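Local coordinates for folylpolyglutamate synthase/dihydrofolate synthase (Thermotoga maritima, PDB 1O5Z), which probably catalyses the ATP-dependent addition of L-glutamate to dihydropteroate and to tetrahydrofolates, giving dihydrofolate and folylpolyglutamates, at residues L311-K316 against E429-G434; E17-L22 against S90-R95; R204-T209 against L283-L288; L35-M40 against F132-T137. All blocks are in the same frame, centred on the assembly; numbering follows the deposited sequence.

How the interactions relate
From the N terminus, helix 12-23 opens interaction 2 and helix 36-44 then opens interaction 4. Interaction 2 closes first, at residues 90-95. Interaction 4 closes at 132-137, so the two cross along the chain. They also touch in space: Leu-22 and Phe-92 of interaction 2 pack on Phe-132, Val-135 and Val-136 of interaction 4. Both tie the N-terminal helices to the Mur ligase middle domain. Interaction 3 follows in series and joins strand 207-209 to the end of helix 271-286. Interaction 1 comes last, within the C-terminal part, joining strand 309-313 to helix 421-433. It meets interaction 2 where Glu-429 packs on Ser-90.

Interaction 1. Residues L311-K316 against E429-G434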
loop_
_atom_site.group_PDB
_atom_site.type_symbol
_atom_site.label_atom_id
_atom_site.label_comp_id
_atom_site.label_asym_id
_atom_site.label_seq_id
_atom_site.Cartn_x
_atom_site.Cartn_y
_atom_site.Cartn_z
ATOM N N LEU A 311 12.171 -9.917 -6.156
ATOM C CA LEU A 311 11.948 -11.306 -5.844
ATOM C C LEU A 311 12.951 -12.144 -6.611
ATOM O O LEU A 311 12.941 -12.124 -7.824
ATOM C CB LEU A 311 10.559 -11.743 -6.317
ATOM C CG LEU A 311 9.371 -11.881 -5.377
ATOM C CD1 LEU A 311 8.227 -12.548 -6.158
ATOM C CD2 LEU A 311 9.685 -12.683 -4.114
ATOM N N GLU A 312 13.801 -12.882 -5.913
ATOM C CA GLU A 312 14.642 -13.889 -6.535
ATOM C C GLU A 312 13.801 -15.136 -6.669
ATOM O O GLU A 312 13.300 -15.673 -5.685
ATOM C CB GLU A 312 15.879 -14.226 -5.711
ATOM C CG GLU A 312 17.153 -13.592 -6.235
ATOM C CD GLU A 312 18.338 -14.566 -6.352
ATOM O OE1 GLU A 312 18.380 -15.567 -5.577
ATOM O OE2 GLU A 312 19.238 -14.325 -7.222
ATOM N N LYS A 313 13.647 -15.599 -7.899
ATOM C CA LYS A 313 12.884 -16.801 -8.178
ATOM C C LYS A 313 13.785 -17.627 -9.070
ATOM O O LYS A 313 14.187 -17.180 -10.139
ATOM C CB LYS A 313 11.557 -16.424 -8.866
ATOM C CG LYS A 313 10.713 -17.591 -9.315
ATOM C CD LYS A 313 9.576 -17.912 -8.371
ATOM C CE LYS A 313 9.930 -18.913 -7.289
ATOM N NZ LYS A 313 8.716 -19.701 -6.859
ATOM N N ASN A 314 14.153 -18.803 -8.589
ATOM C CA ASN A 314 14.880 -19.768 -9.393
ATOM C C ASN A 314 16.202 -19.209 -9.865
ATOM O O ASN A 314 16.657 -19.534 -10.956
ATOM C CB ASN A 314 14.011 -20.259 -10.584
ATOM C CG ASN A 314 12.733 -20.984 -10.123
ATOM O OD1 ASN A 314 12.736 -21.666 -9.092
ATOM N ND2 ASN A 314 11.649 -20.838 -10.874
ATOM N N GLY A 315 16.825 -18.372 -9.038
ATOM C CA GLY A 315 18.118 -17.759 -9.389
ATOM C C GLY A 315 17.999 -16.421 -10.115
ATOM O O GLY A 315 18.942 -15.642 -10.135
ATOM N N LYS A 316 16.839 -16.135 -10.694
ATOM C CA LYS A 316 16.667 -14.921 -11.458
ATOM C C LYS A 316 16.000 -13.870 -10.604
ATOM O O LYS A 316 15.128 -14.204 -9.809
ATOM C CB LYS A 316 15.825 -15.153 -12.712
ATOM C CG LYS A 316 16.023 -14.002 -13.743
ATOM C CD LYS A 316 14.776 -13.680 -14.572
ATOM C CE LYS A 316 14.352 -14.909 -15.378
ATOM N NZ LYS A 316 13.198 -14.700 -16.241
ATOM N N GLU A 429 1.765 -12.843 -8.833
ATOM C CA GLU A 429 1.012 -13.973 -8.347
ATOM C C GLU A 429 1.584 -15.268 -8.942
ATOM O O GLU A 429 1.708 -16.277 -8.269
ATOM C CB GLU A 429 -0.475 -13.874 -8.649
ATOM C CG GLU A 429 -1.250 -14.890 -7.808
ATOM C CD GLU A 429 -2.727 -14.883 -8.030
ATOM O OE1 GLU A 429 -3.172 -13.981 -8.710
ATOM O OE2 GLU A 429 -3.441 -15.811 -7.538
ATOM N N PHE A 430 1.923 -15.232 -10.206
ATOM C CA PHE A 430 2.362 -16.430 -10.837
ATOM C C PHE A 430 3.712 -16.840 -10.358
ATOM O O PHE A 430 3.979 -18.012 -10.161
ATOM C CB PHE A 430 2.360 -16.288 -12.333
ATOM C CG PHE A 430 2.410 -17.606 -13.023
ATOM C CD1 PHE A 430 1.265 -18.372 -13.135
ATOM C CD2 PHE A 430 3.612 -18.096 -13.531
ATOM C CE1 PHE A 430 1.314 -19.604 -13.752
ATOM C CE2 PHE A 430 3.659 -19.330 -14.150
ATOM C CZ PHE A 430 2.524 -20.084 -14.256
ATOM N N LEU A 431 4.559 -15.856 -10.153
ATOM C CA LEU A 431 5.892 -16.096 -9.662
ATOM C C LEU A 431 5.910 -16.693 -8.267
ATOM O O LEU A 431 6.755 -17.537 -7.926
ATOM C CB LEU A 431 6.654 -14.763 -9.646
ATOM C CG LEU A 431 7.287 -14.286 -10.966
ATOM C CD1 LEU A 431 7.946 -12.943 -10.765
ATOM C CD2 LEU A 431 8.263 -15.320 -11.528
ATOM N N THR A 432 5.000 -16.223 -7.430
ATOM C CA THR A 432 4.970 -16.645 -6.050
ATOM C C THR A 432 4.053 -17.821 -5.841
ATOM O O THR A 432 4.244 -18.560 -4.904
ATOM C CB THR A 432 4.572 -15.476 -5.163
ATOM O OG1 THR A 432 3.383 -14.865 -5.667
ATOM C CG2 THR A 432 5.638 -14.355 -5.250
ATOM N N THR A 433 3.084 -18.047 -6.714
ATOM C CA THR A 433 2.183 -19.193 -6.519
ATOM C C THR A 433 2.160 -20.206 -7.648
ATOM O O THR A 433 1.628 -21.287 -7.492
ATOM C CB THR A 433 0.711 -18.744 -6.256
ATOM O OG1 THR A 433 0.146 -18.117 -7.432
ATOM C CG2 THR A 433 0.652 -17.700 -5.127
ATOM N N GLY A 434 2.691 -19.864 -8.798
ATOM C CA GLY A 434 2.627 -20.799 -9.901
ATOM C C GLY A 434 1.243 -20.970 -10.485
ATOM O O GLY A 434 1.026 -21.872 -11.336
HETATM O O HOH W 1 7.265 -18.885 -3.969
#
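Leu-311 and Thr-432 supply the tightest apolar contact. Their methyls CD1 and CG2 lie 3.3 Å apart, closer than usual for carbons, and the two side chains cross at about a right angle. Thr-432 OG1 lies between the backbone N and the carbonyl carbon (chi1 51°), which leaves CG2 anti to the carbonyl carbon and facing Leu-311. OG1 bonds to Arg-428 O one turn back. The aliphatic part of Lys-313 slides past Leu-431 in the opposite direction, with Lys-313 CG 4.0 Å from Leu-431 CD2. Leu-431 also packs on Tyr-318 and Ile-408.

The polar contacts start from Lys-313. Its chain is bent at chi2 and chi3, and NZ donates to Leu-431 O at 3.1 Å, although the place of that oxygen is less sure. A water links the same amine, weakly, to Thr-432 O. With only an alanine methyl at Lys-313, Leu-431 is likely to lose the aliphatic chain beside its CD2, and with it the less certain donor to its carbonyl.

The contact sets edge strand 309-313 of the C-terminal sheet, just before a type I' hairpin turn, on helix 421-433. The lysine charge lies at the helix's C-terminal end, where it would be expected to offset the negative end of the dipole.

Interaction 2. Residues E17-L22 against S90-R95; sequences EVLRYL and STFRER
A methyl group seated on an aromatic face marks this contact: Leu-19 CD2 lies over the ring of Phe-92 in a CH-pi interaction. The methyl is 3.8 Å from the ring centroid and 17° off the normal. It is shifted toward the rim, so Phe-92 CG is its nearest atom, at 3.6 Å. Leu-22, one turn further along the helix, reaches the far end of the ring. Its CD1 comes within 3.6 Å of Phe-92 CZ, and the two side chains cross at about a right angle. Phe-92 makes every contact from its side. Its CG is anti to the backbone N (chi1 172°), which extends the ring toward helix 12-23.

The loop that carries the ring is tightly braced. Thr-91 forms an ST turn, with OG1 accepting from Arg-93 N at 3.1 Å, and a short 3-10 segment begins at Phe-92. Glu-94 OE2 takes the backbone N of Ser-90 at 2.8 Å and that of Thr-91 at 3.1 Å, both from one face of the carboxylate. This loop follows strand 81-84 of the Mur ligase middle domain. Tyr-15, Tyr-23 and Val-136 also touch the Phe-92 ring, and Leu-442 lies against Leu-19.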
loop_
_atom_site.group_PDB
_atom_site.type_symbol
_atom_site.label_atom_id
_atom_site.label_comp_id
_atom_site.label_asym_id
_atom_site.label_seq_id
_atom_site.Cartn_x
_atom_site.Cartn_y
_atom_site.Cartn_z
ATOM N N GLU A 17 -18.683 -14.488 -5.675
ATOM C CA GLU A 17 -19.993 -13.809 -5.721
ATOM C C GLU A 17 -20.050 -12.615 -4.758
ATOM O O GLU A 17 -20.655 -11.582 -5.053
ATOM C CB GLU A 17 -21.094 -14.845 -5.387
ATOM C CG GLU A 17 -22.368 -14.830 -6.224
ATOM C CD GLU A 17 -22.151 -14.780 -7.738
ATOM O OE1 GLU A 17 -22.097 -15.862 -8.430
ATOM O OE2 GLU A 17 -22.092 -13.623 -8.243
ATOM N N VAL A 18 -19.398 -12.735 -3.606
ATOM C CA VAL A 18 -19.193 -11.566 -2.750
ATOM C C VAL A 18 -18.452 -10.477 -3.505
ATOM O O VAL A 18 -18.792 -9.302 -3.386
ATOM C CB VAL A 18 -18.354 -11.864 -1.482
ATOM C CG1 VAL A 18 -17.956 -10.580 -0.817
ATOM C CG2 VAL A 18 -19.129 -12.707 -0.520
ATOM N N LEU A 19 -17.396 -10.851 -4.227
ATOM C CA LEU A 19 -16.578 -9.847 -4.944
ATOM C C LEU A 19 -17.362 -9.239 -6.097
ATOM O O LEU A 19 -17.247 -8.068 -6.365
ATOM C CB LEU A 19 -15.254 -10.427 -5.446
ATOM C CG LEU A 19 -14.237 -10.935 -4.438
ATOM C CD1 LEU A 19 -12.963 -11.364 -5.172
ATOM C CD2 LEU A 19 -13.974 -9.907 -3.398
ATOM N N ARG A 20 -18.190 -10.034 -6.758
ATOM C CA ARG A 20 -19.111 -9.444 -7.727
ATOM C C ARG A 20 -20.024 -8.371 -7.104
ATOM O O ARG A 20 -20.203 -7.319 -7.696
ATOM C CB ARG A 20 -19.900 -10.523 -8.440
ATOM C CG ARG A 20 -18.976 -11.421 -9.248
ATOM C CD ARG A 20 -19.689 -12.313 -10.221
ATOM N NE ARG A 20 -18.815 -13.357 -10.760
ATOM C CZ ARG A 20 -18.683 -14.582 -10.260
ATOM N NH1 ARG A 20 -19.366 -14.962 -9.202
ATOM N NH2 ARG A 20 -17.860 -15.454 -10.836
ATOM N N TYR A 21 -20.581 -8.631 -5.920
ATOM C CA TYR A 21 -21.433 -7.654 -5.232
ATOM C C TYR A 21 -20.568 -6.428 -4.912
ATOM O O TYR A 21 -20.959 -5.306 -5.185
ATOM C CB TYR A 21 -22.152 -8.237 -3.953
ATOM C CG TYR A 21 -22.651 -7.148 -2.975
ATOM C CD1 TYR A 21 -21.756 -6.526 -2.078
ATOM C CD2 TYR A 21 -23.993 -6.696 -2.991
ATOM C CE1 TYR A 21 -22.154 -5.492 -1.236
ATOM C CE2 TYR A 21 -24.432 -5.662 -2.119
ATOM C CZ TYR A 21 -23.491 -5.053 -1.236
ATOM O OH TYR A 21 -23.850 -4.007 -0.360
ATOM N N LEU A 22 -19.392 -6.607 -4.340
ATOM C CA LEU A 22 -18.573 -5.446 -4.059
ATOM C C LEU A 22 -18.220 -4.608 -5.325
ATOM O O LEU A 22 -18.281 -3.362 -5.328
ATOM C CB LEU A 22 -17.295 -5.877 -3.313
ATOM C CG LEU A 22 -17.489 -6.376 -1.877
ATOM C CD1 LEU A 22 -16.181 -6.898 -1.307
ATOM C CD2 LEU A 22 -18.013 -5.240 -1.021
ATOM N N SER A 90 -2.791 -8.417 -6.023
ATOM C CA SER A 90 -3.066 -9.725 -6.622
ATOM C C SER A 90 -4.376 -10.314 -6.133
ATOM O O SER A 90 -5.128 -10.864 -6.923
ATOM C CB SER A 90 -1.942 -10.696 -6.324
ATOM O OG SER A 90 -0.716 -10.249 -6.833
ATOM N N THR A 91 -4.664 -10.196 -4.840
ATOM C CA THR A 91 -5.913 -10.683 -4.330
ATOM C C THR A 91 -6.519 -9.697 -3.393
ATOM O O THR A 91 -5.846 -9.064 -2.614
ATOM C CB THR A 91 -5.783 -12.045 -3.624
ATOM O OG1 THR A 91 -7.038 -12.327 -2.987
ATOM C CG2 THR A 91 -4.778 -11.987 -2.474
ATOM N N PHE A 92 -7.832 -9.584 -3.486
ATOM C CA PHE A 92 -8.632 -8.780 -2.592
ATOM C C PHE A 92 -8.296 -9.018 -1.125
ATOM O O PHE A 92 -8.382 -8.111 -0.305
ATOM C CB PHE A 92 -10.102 -9.089 -2.872
ATOM C CG PHE A 92 -11.025 -8.483 -1.907
ATOM C CD1 PHE A 92 -11.592 -7.225 -2.160
ATOM C CD2 PHE A 92 -11.335 -9.149 -0.738
ATOM C CE1 PHE A 92 -12.491 -6.639 -1.246
ATOM C CE2 PHE A 92 -12.206 -8.596 0.178
ATOM C CZ PHE A 92 -12.799 -7.329 -0.079
ATOM N N ARG A 93 -7.904 -10.238 -0.798
ATOM C CA ARG A 93 -7.648 -10.604 0.582
ATOM C C ARG A 93 -6.384 -9.949 1.249
ATOM O O ARG A 93 -6.247 -9.951 2.504
ATOM C CB ARG A 93 -7.685 -12.128 0.683
ATOM C CG ARG A 93 -9.063 -12.671 0.311
ATOM C CD ARG A 93 -9.023 -14.058 -0.289
ATOM N NE ARG A 93 -8.063 -14.748 0.537
ATOM C CZ ARG A 93 -6.912 -15.226 0.179
ATOM N NH1 ARG A 93 -6.562 -15.310 -1.083
ATOM N NH2 ARG A 93 -6.145 -15.706 1.134
ATOM N N GLU A 94 -5.497 -9.369 0.430
ATOM C CA GLU A 94 -4.436 -8.482 0.943
ATOM C C GLU A 94 -4.945 -7.312 1.814
ATOM O O GLU A 94 -4.203 -6.731 2.636
ATOM C CB GLU A 94 -3.683 -7.839 -0.244
ATOM C CG GLU A 94 -2.839 -8.775 -1.067
ATOM C CD GLU A 94 -2.457 -8.188 -2.413
ATOM O OE1 GLU A 94 -2.349 -6.943 -2.531
ATOM O OE2 GLU A 94 -2.283 -8.977 -3.369
ATOM N N ARG A 95 -6.203 -6.937 1.602
ATOM C CA ARG A 95 -6.762 -5.736 2.215
ATOM C C ARG A 95 -7.019 -5.919 3.684
ATOM O O ARG A 95 -7.039 -4.961 4.397
ATOM C CB ARG A 95 -8.083 -5.315 1.520
ATOM C CG ARG A 95 -7.939 -4.851 0.103
ATOM C CD ARG A 95 -9.214 -4.771 -0.627
ATOM N NE ARG A 95 -8.998 -4.339 -1.996
ATOM C CZ ARG A 95 -9.120 -3.078 -2.432
ATOM N NH1 ARG A 95 -8.879 -2.820 -3.717
ATOM N NH2 ARG A 95 -9.514 -2.082 -1.619
#

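Interaction 3. Residues R204-T209 against L283-L288; sequences RVPLVT and LEATGL
Ala-285 meets Pro-206 and Val-208, and these three residues make the contact. The alanine buries the most surface of the three. Its single methyl points at the other segment and reaches both partners: Ala-285 CB is 4.0 Å from Val-208 CG2 and 4.1 Å from Pro-206 CB. The proline ring also leans over the alanine backbone, with Pro-206 CG 3.4 Å from Ala-285 O. Pro-206 ranks second in buried surface. It lies just ahead of strand 207-209, and its CB points toward the helix end.

Val-208 contributes one branch. Its CG2 is anti to the carbonyl carbon and faces the alanine, while CG1 is anti to the backbone N (chi1 179°). No hydrogen bond joins the segments, and the packing is purely by van der Waals contact. Tyr-232 of the next strand touches all three residues and completes the patch.

The intervening Leu-207 points away and packs on Met-220 of helix 214-227. Beyond the alanine, Gly-287 leaves the helix with positive phi. Helix 271-286 thus closes on one face of the sheet and helix 214-227 on the other. This is the alpha/beta/alpha layering of the P-loop NTPase fold, to which the Mur ligase middle domain belongs.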
loop_
_atom_site.group_PDB
_atom_site.type_symbol
_atom_site.label_atom_id
_atom_site.label_comp_id
_atom_site.label_asym_id
_atom_site.label_seq_id
_atom_site.Cartn_x
_atom_site.Cartn_y
_atom_site.Cartn_z
ATOM N N ARG A 204 -6.143 15.305 21.242
ATOM C CA ARG A 204 -5.166 14.755 22.169
ATOM C C ARG A 204 -4.394 13.569 21.626
ATOM O O ARG A 204 -3.491 13.101 22.274
ATOM C CB ARG A 204 -5.831 14.351 23.484
ATOM C CG ARG A 204 -6.428 15.510 24.189
ATOM C CD ARG A 204 -5.471 16.141 25.129
ATOM N NE ARG A 204 -5.928 17.455 25.544
ATOM C CZ ARG A 204 -5.249 18.249 26.349
ATOM N NH1 ARG A 204 -4.087 17.843 26.853
ATOM N NH2 ARG A 204 -5.729 19.454 26.660
ATOM N N VAL A 205 -4.710 13.109 20.427
ATOM C CA VAL A 205 -4.039 11.958 19.863
ATOM C C VAL A 205 -2.833 12.502 19.169
ATOM O O VAL A 205 -2.940 13.409 18.372
ATOM C CB VAL A 205 -4.925 11.223 18.817
ATOM C CG1 VAL A 205 -4.146 10.173 18.041
ATOM C CG2 VAL A 205 -6.129 10.592 19.491
ATOM N N PRO A 206 -1.669 11.953 19.440
ATOM C CA PRO A 206 -0.470 12.453 18.759
ATOM C C PRO A 206 -0.544 12.300 17.245
ATOM O O PRO A 206 -1.339 11.499 16.715
ATOM C CB PRO A 206 0.654 11.590 19.326
ATOM C CG PRO A 206 -0.052 10.360 19.866
ATOM C CD PRO A 206 -1.354 10.875 20.402
ATOM N N LEU A 207 0.271 13.104 16.568
ATOM C CA LEU A 207 0.439 13.031 15.119
ATOM C C LEU A 207 1.925 12.818 14.824
ATOM O O LEU A 207 2.797 13.535 15.384
ATOM C CB LEU A 207 0.008 14.348 14.460
ATOM C CG LEU A 207 0.572 14.610 13.047
ATOM C CD1 LEU A 207 -0.011 13.571 12.039
ATOM C CD2 LEU A 207 0.277 16.038 12.619
ATOM N N VAL A 208 2.195 11.879 13.922
ATOM C CA VAL A 208 3.538 11.684 13.382
ATOM C C VAL A 208 3.570 11.937 11.883
ATOM O O VAL A 208 2.723 11.442 11.151
ATOM C CB VAL A 208 4.012 10.281 13.660
ATOM C CG1 VAL A 208 5.401 10.056 13.081
ATOM C CG2 VAL A 208 3.985 10.043 15.122
ATOM N N THR A 209 4.554 12.709 11.425
ATOM C CA THR A 209 4.734 12.955 9.993
ATOM C C THR A 209 6.171 12.877 9.451
ATOM O O THR A 209 7.161 13.295 10.097
ATOM C CB THR A 209 4.012 14.276 9.548
ATOM O OG1 THR A 209 4.074 14.428 8.110
ATOM C CG2 THR A 209 4.668 15.504 10.149
ATOM N N LEU A 283 5.054 4.254 16.537
ATOM C CA LEU A 283 5.018 3.267 17.620
ATOM C C LEU A 283 5.467 3.854 18.968
ATOM O O LEU A 283 4.843 3.576 20.013
ATOM C CB LEU A 283 5.861 2.028 17.240
ATOM C CG LEU A 283 5.182 1.072 16.222
ATOM C CD1 LEU A 283 6.077 -0.047 15.727
ATOM C CD2 LEU A 283 3.944 0.486 16.786
ATOM N N GLU A 284 6.516 4.665 18.958
ATOM C CA GLU A 284 6.895 5.394 20.180
ATOM C C GLU A 284 5.759 6.275 20.721
ATOM O O GLU A 284 5.419 6.219 21.910
ATOM C CB GLU A 284 8.134 6.251 19.933
ATOM C CG GLU A 284 9.404 5.442 19.649
ATOM C CD GLU A 284 10.631 6.304 19.447
ATOM O OE1 GLU A 284 10.517 7.512 19.134
ATOM O OE2 GLU A 284 11.729 5.772 19.623
ATOM N N ALA A 285 5.152 7.063 19.828
ATOM C CA ALA A 285 4.097 8.036 20.162
ATOM C C ALA A 285 2.849 7.405 20.757
ATOM O O ALA A 285 2.004 8.061 21.346
ATOM C CB ALA A 285 3.704 8.810 18.904
ATOM N N THR A 286 2.716 6.125 20.536
ATOM C CA THR A 286 1.523 5.377 20.860
ATOM C C THR A 286 1.548 4.927 22.347
ATOM O O THR A 286 0.491 4.697 22.953
ATOM C CB THR A 286 1.548 4.210 19.865
ATOM O OG1 THR A 286 0.238 3.865 19.403
ATOM C CG2 THR A 286 2.166 2.998 20.446
ATOM N N GLY A 287 2.768 4.837 22.915
ATOM C CA GLY A 287 3.019 4.330 24.240
ATOM C C GLY A 287 3.110 2.806 24.375
ATOM O O GLY A 287 3.462 2.316 25.421
ATOM N N LEU A 288 2.785 2.033 23.357
ATOM C CA LEU A 288 2.691 0.602 23.519
ATOM C C LEU A 288 4.025 -0.002 23.880
ATOM O O LEU A 288 5.036 0.415 23.392
ATOM C CB LEU A 288 2.187 -0.044 22.253
ATOM C CG LEU A 288 0.756 0.294 21.886
ATOM C CD1 LEU A 288 0.459 -0.051 20.380
ATOM C CD2 LEU A 288 -0.231 -0.356 22.820
#

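Interaction 4. Residues L35-M40 against F132-T137; sequences LERISM and FFEVVT
Arg-37 crosses Glu-134 at about a right angle and meets its carboxylate from CB onward. Arg-37 CB already lies 3.4 Å from Glu-134 OE1. CG is further from the same oxygen, and Arg-37 CD returns to 3.7 Å from Glu-134 OE1. The chain bends at chi3 (-58°), which turns the guanidinium back against the carboxylate. Arg-37 NE then donates to Glu-134 OE1 at 2.9 Å and 163°, in the guanidinium plane and on the syn lone pair. CZ passes close to OE2. At the tip Arg-37 NH1 donates to Glu-134 OE2, also at 2.9 Å but less straight. The grip is therefore side-on, with one nitrogen to each oxygen and the two planes 27° apart. NH1 also bonds to Lys-32 O.

Ile-38, the next residue, packs against the backbone of Glu-134. Its CD1 is 3.5 Å from Glu-134 O. A water accepts from Ile-38 N at 3.0 Å and is placed to donate to Glu-134 OE2, at 2.7 Å. Glu-134 OE1 also takes Ser-131 N, back at the start of helix 132-146.

A methionine in place of Arg-37 would probably leave Glu-134 without its countercharge and Lys-32 O without this donor.

The salt bridge ties the first turn of helix 36-44 to the first turns of helix 132-146. Each oxygen of the buried carboxylate is met by one arginine nitrogen; OE1 also takes Ser-131 N, and OE2 probably takes the water. This is consistent with a carboxylate that stays ionised and fixed in rotation.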
loop_
_atom_site.group_PDB
_atom_site.type_symbol
_atom_site.label_atom_id
_atom_site.label_comp_id
_atom_site.label_asym_id
_atom_site.label_seq_id
_atom_site.Cartn_x
_atom_site.Cartn_y
_atom_site.Cartn_z
ATOM N N LEU A 35 -18.628 10.969 6.110
ATOM C CA LEU A 35 -18.536 9.848 7.057
ATOM C C LEU A 35 -19.929 9.310 7.498
ATOM O O LEU A 35 -20.014 8.410 8.340
ATOM C CB LEU A 35 -17.750 10.258 8.286
ATOM C CG LEU A 35 -16.281 10.571 8.030
ATOM C CD1 LEU A 35 -15.648 10.973 9.321
ATOM C CD2 LEU A 35 -15.554 9.441 7.462
ATOM N N GLU A 36 -20.989 9.824 6.885
ATOM C CA GLU A 36 -22.344 9.523 7.303
ATOM C C GLU A 36 -22.732 8.105 6.992
ATOM O O GLU A 36 -23.235 7.410 7.873
ATOM C CB GLU A 36 -23.350 10.474 6.666
ATOM C CG GLU A 36 -23.300 11.876 7.228
ATOM C CD GLU A 36 -22.144 12.667 6.653
ATOM O OE1 GLU A 36 -21.974 12.621 5.419
ATOM O OE2 GLU A 36 -21.429 13.319 7.437
ATOM N N ARG A 37 -22.486 7.654 5.770
ATOM C CA ARG A 37 -22.810 6.252 5.434
ATOM C C ARG A 37 -21.982 5.213 6.195
ATOM O O ARG A 37 -22.504 4.183 6.584
ATOM C CB ARG A 37 -22.696 6.004 3.941
ATOM C CG ARG A 37 -23.634 6.823 3.078
ATOM C CD ARG A 37 -23.425 6.523 1.586
ATOM N NE ARG A 37 -22.038 6.819 1.252
ATOM C CZ ARG A 37 -21.556 8.015 0.875
ATOM N NH1 ARG A 37 -20.250 8.155 0.675
ATOM N NH2 ARG A 37 -22.342 9.050 0.623
ATOM N N ILE A 38 -20.697 5.476 6.414
ATOM C CA ILE A 38 -19.821 4.513 7.091
ATOM C C ILE A 38 -20.168 4.477 8.590
ATOM O O ILE A 38 -20.164 3.430 9.211
ATOM C CB ILE A 38 -18.292 4.839 6.860
ATOM C CG1 ILE A 38 -17.387 3.785 7.546
ATOM C CG2 ILE A 38 -17.928 6.242 7.387
ATOM C CD1 ILE A 38 -17.554 2.363 7.044
ATOM N N SER A 39 -20.444 5.633 9.166
ATOM C CA SER A 39 -20.867 5.699 10.555
ATOM C C SER A 39 -22.182 4.919 10.804
ATOM O O SER A 39 -22.298 4.180 11.781
ATOM C CB SER A 39 -21.018 7.143 10.987
ATOM O OG SER A 39 -19.797 7.821 10.845
ATOM N N MET A 40 -23.143 5.059 9.902
ATOM C CA MET A 40 -24.387 4.315 9.995
ATOM C C MET A 40 -24.206 2.804 9.772
ATOM O O MET A 40 -24.765 1.997 10.476
ATOM C CB MET A 40 -25.365 4.892 8.965
ATOM C CG MET A 40 -26.766 4.347 9.004
ATOM S SD MET A 40 -27.847 5.059 7.725
ATOM C CE MET A 40 -27.341 6.792 7.849
ATOM N N PHE A 132 -18.178 0.913 -2.276
ATOM C CA PHE A 132 -17.265 -0.214 -2.193
ATOM C C PHE A 132 -16.363 -0.143 -0.980
ATOM O O PHE A 132 -16.261 -1.082 -0.152
ATOM C CB PHE A 132 -16.398 -0.243 -3.469
ATOM C CG PHE A 132 -15.264 -1.199 -3.400
ATOM C CD1 PHE A 132 -15.493 -2.571 -3.518
ATOM C CD2 PHE A 132 -13.947 -0.740 -3.170
ATOM C CE1 PHE A 132 -14.429 -3.469 -3.425
ATOM C CE2 PHE A 132 -12.906 -1.641 -3.081
ATOM C CZ PHE A 132 -13.149 -3.004 -3.218
ATOM N N PHE A 133 -15.656 0.969 -0.891
ATOM C CA PHE A 133 -14.642 1.143 0.163
ATOM C C PHE A 133 -15.266 1.199 1.545
ATOM O O PHE A 133 -14.727 0.712 2.521
ATOM C CB PHE A 133 -13.806 2.405 -0.089
ATOM C CG PHE A 133 -12.596 2.492 0.808
ATOM C CD1 PHE A 133 -11.569 1.563 0.689
ATOM C CD2 PHE A 133 -12.521 3.438 1.811
ATOM C CE1 PHE A 133 -10.473 1.622 1.535
ATOM C CE2 PHE A 133 -11.437 3.475 2.681
ATOM C CZ PHE A 133 -10.420 2.578 2.544
ATOM N N GLU A 134 -16.427 1.805 1.639
ATOM C CA GLU A 134 -17.155 1.795 2.879
ATOM C C GLU A 134 -17.472 0.387 3.304
ATOM O O GLU A 134 -17.257 0.019 4.453
ATOM C CB GLU A 134 -18.420 2.640 2.748
ATOM C CG GLU A 134 -18.010 4.125 2.696
ATOM C CD GLU A 134 -19.117 5.069 2.336
ATOM O OE1 GLU A 134 -20.257 4.622 1.980
ATOM O OE2 GLU A 134 -18.801 6.273 2.384
ATOM N N VAL A 135 -17.969 -0.423 2.375
ATOM C CA VAL A 135 -18.331 -1.798 2.734
ATOM C C VAL A 135 -17.088 -2.610 3.177
ATOM O O VAL A 135 -17.095 -3.282 4.190
ATOM C CB VAL A 135 -19.039 -2.488 1.582
ATOM C CG1 VAL A 135 -19.269 -3.976 1.927
ATOM C CG2 VAL A 135 -20.361 -1.845 1.361
ATOM N N VAL A 136 -16.016 -2.512 2.395
ATOM C CA VAL A 136 -14.812 -3.275 2.675
ATOM C C VAL A 136 -14.222 -2.851 4.033
ATOM O O VAL A 136 -13.761 -3.671 4.836
ATOM C CB VAL A 136 -13.778 -3.119 1.546
ATOM C CG1 VAL A 136 -12.486 -3.901 1.893
ATOM C CG2 VAL A 136 -14.348 -3.602 0.282
ATOM N N THR A 137 -14.234 -1.558 4.282
ATOM C CA THR A 137 -13.712 -1.047 5.532
ATOM C C THR A 137 -14.504 -1.575 6.701
ATOM O O THR A 137 -13.944 -1.954 7.711
ATOM C CB THR A 137 -13.719 0.500 5.520
ATOM O OG1 THR A 137 -12.890 0.963 4.447
ATOM C CG2 THR A 137 -13.088 1.051 6.790
HETATM O O HOH W 2 -19.644 7.555 4.581
#